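Local coordinates for Lmo0812 protein (Listeria monocytogenes serovar 1/2a, PDB 4YF1), which is probably an HD-domain hydrolase that may remove the 3'-diphosphate from guanosine-3',5'-bis(diphosphate), at residues E30-F33 with L37-A40. Numbering follows the deposited sequence.
Sequences EPYF and LNVA
In this HD-domain fold the loop leading into helix 35-45 packs against the first turn of that helix, and Asn38 meets Tyr32 just after the cis-Pro31 bend. The main-chain N of Tyr32 donates to Asn38 OD1 over 3.0 Å, with an N-H...O angle of 151°; the donor lies in the plane of the amide carbonyl and meets a lone pair of OD1. Asparagine suits this place because its short amide offers an acceptor and a donor on one flat group: while OD1 takes the Tyr32 N-H, ND2 donates to Gly29 O and to Asp123 OD1 on helix 111-132. CG stands anti to its own carbonyl carbon (chi1 -73°), which carries the amide to Tyr32 N and Gly29 O. Pro31 CD packs 3.4 Å from Asn38 OD1, and the cis peptide bond between Glu30 and Pro31 bends the chain here. Tyr32 CB rests against Leu37 CB at 3.4 Å, the two side chains crossing at about a right angle. Asn38 OD1 lies at the edge of the tyrosine ring, near its plane. Leu37, buried and apolar, packs on Leu57 of helix 50-64 and on Val54 of the second subunit. Bonds at both ends of the buried amide fix its rotation and join the loop, helix 35-45 and helix 111-132 through one side chain, near His35, His59, Asp60 and Asp120, which converge in a pattern consistent with the HD motif.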
ATOM      1  N   GLU A  30     -13.493  10.904  -2.125  1.00 30.86           N
ATOM      2  CA  GLU A  30     -13.573  10.340  -0.805  1.00 30.72           C
ATOM      3  C   GLU A  30     -13.536   8.808  -0.823  1.00 27.45           C
ATOM      4  O   GLU A  30     -13.964   8.184  -1.788  1.00 25.53           O
ATOM      5  CB  GLU A  30     -14.811  10.910  -0.074  1.00 34.03           C
ATOM      6  CG  GLU A  30     -16.163  10.464  -0.579  1.00 37.60           C
ATOM      7  CD  GLU A  30     -17.314  11.314  -0.007  1.00 43.68           C
ATOM      8  OE1 GLU A  30     -17.212  12.574  -0.022  1.00 48.86           O
ATOM      9  OE2 GLU A  30     -18.349  10.731   0.424  1.00 45.57           O
ATOM     10  N   PRO A  31     -13.102   8.185   0.264  1.00 25.15           N
ATOM     11  CA  PRO A  31     -12.709   8.819   1.522  1.00 25.32           C
ATOM     12  C   PRO A  31     -11.228   9.170   1.669  1.00 25.04           C
ATOM     13  O   PRO A  31     -10.898   9.917   2.565  1.00 25.67           O
ATOM     14  CB  PRO A  31     -13.042   7.708   2.572  1.00 24.57           C
ATOM     15  CG  PRO A  31     -12.761   6.444   1.821  1.00 23.85           C
ATOM     16  CD  PRO A  31     -13.272   6.723   0.404  1.00 24.40           C
ATOM     17  N   TYR A  32     -10.345   8.617   0.845  1.00 24.54           N
ATOM     18  CA  TYR A  32      -8.904   8.877   1.000  1.00 25.08           C
ATOM     19  C   TYR A  32      -8.257   9.897   0.064  1.00 27.20           C
ATOM     20  O   TYR A  32      -7.097  10.244   0.274  1.00 27.24           O
ATOM     21  CB  TYR A  32      -8.121   7.579   0.967  1.00 24.24           C
ATOM     22  CG  TYR A  32      -8.422   6.699   2.170  1.00 23.45           C
ATOM     23  CD1 TYR A  32      -8.061   7.103   3.448  1.00 23.92           C
ATOM     24  CD2 TYR A  32      -9.042   5.456   2.026  1.00 22.78           C
ATOM     25  CE1 TYR A  32      -8.325   6.305   4.561  1.00 23.36           C
ATOM     26  CE2 TYR A  32      -9.300   4.650   3.139  1.00 22.26           C
ATOM     27  CZ  TYR A  32      -8.954   5.102   4.402  1.00 22.58           C
ATOM     28  OH  TYR A  32      -9.196   4.313   5.517  1.00 22.90           O
ATOM     29  N   PHE A  33      -8.982  10.354  -0.950  1.00 28.21           N
ATOM     30  CA  PHE A  33      -8.465  11.367  -1.889  1.00 30.92           C
ATOM     31  C   PHE A  33      -7.156  10.950  -2.532  1.00 31.61           C
ATOM     32  O   PHE A  33      -6.239  11.734  -2.709  1.00 32.63           O
ATOM     33  CB  PHE A  33      -8.367  12.720  -1.191  1.00 32.81           C
ATOM     34  CG  PHE A  33      -9.667  13.150  -0.617  1.00 33.70           C
ATOM     35  CD1 PHE A  33     -10.619  13.743  -1.423  1.00 34.73           C
ATOM     36  CD2 PHE A  33      -9.988  12.863   0.701  1.00 33.81           C
ATOM     37  CE1 PHE A  33     -11.856  14.097  -0.909  1.00 35.69           C
ATOM     38  CE2 PHE A  33     -11.226  13.202   1.216  1.00 34.28           C
ATOM     39  CZ  PHE A  33     -12.160  13.821   0.414  1.00 35.45           C
ATOM     40  N   LEU A  37      -5.240   4.365  -2.280  1.00 21.65           N
ATOM     41  CA  LEU A  37      -5.868   4.157  -0.989  0.50 21.38           C
ATOM     42  C   LEU A  37      -7.334   3.757  -1.143  1.00 20.31           C
ATOM     43  O   LEU A  37      -7.818   2.899  -0.430  1.00 18.47           O
ATOM     44  CB  LEU A  37      -5.701   5.396  -0.104  0.50 22.40           C
ATOM     45  CG  LEU A  37      -4.307   5.582   0.518  0.50 23.42           C
ATOM     46  CD1 LEU A  37      -4.097   4.539   1.586  0.50 23.51           C
ATOM     47  CD2 LEU A  37      -3.168   5.507  -0.471  0.50 24.16           C
ATOM     48  N   ASN A  38      -8.040   4.403  -2.077  1.00 19.36           N
ATOM     49  CA  ASN A  38      -9.451   4.056  -2.313  1.00 19.00           C
ATOM     50  C   ASN A  38      -9.641   2.668  -2.912  1.00 17.99           C
ATOM     51  O   ASN A  38     -10.595   1.969  -2.575  1.00 18.70           O
ATOM     52  CB  ASN A  38     -10.163   5.096  -3.236  1.00 19.56           C
ATOM     53  CG  ASN A  38     -10.456   6.428  -2.553  1.00 21.03           C
ATOM     54  OD1 ASN A  38     -10.325   6.591  -1.343  1.00 21.14           O
ATOM     55  ND2 ASN A  38     -10.922   7.416  -3.363  1.00 21.91           N
ATOM     56  N   VAL A  39      -8.745   2.266  -3.809  1.00 17.66           N
ATOM     57  CA  VAL A  39      -8.806   0.933  -4.422  1.00 17.42           C
ATOM     58  C   VAL A  39      -8.493  -0.101  -3.295  1.00 17.46           C
ATOM     59  O   VAL A  39      -9.163  -1.108  -3.174  1.00 17.15           O
ATOM     60  CB  VAL A  39      -7.802   0.806  -5.592  1.00 17.69           C
ATOM     61  CG1 VAL A  39      -7.578  -0.628  -5.984  1.00 17.56           C
ATOM     62  CG2 VAL A  39      -8.259   1.635  -6.786  1.00 18.07           C
ATOM     63  N   ALA A  40      -7.502   0.200  -2.473  1.00 17.77           N
ATOM     64  CA  ALA A  40      -7.152  -0.739  -1.348  1.00 18.24           C
ATOM     65  C   ALA A  40      -8.342  -0.934  -0.396  1.00 17.84           C
ATOM     66  O   ALA A  40      -8.597  -2.034   0.075  1.00 18.17           O
ATOM     67  CB  ALA A  40      -5.932  -0.218  -0.594  1.00 19.16           C
TER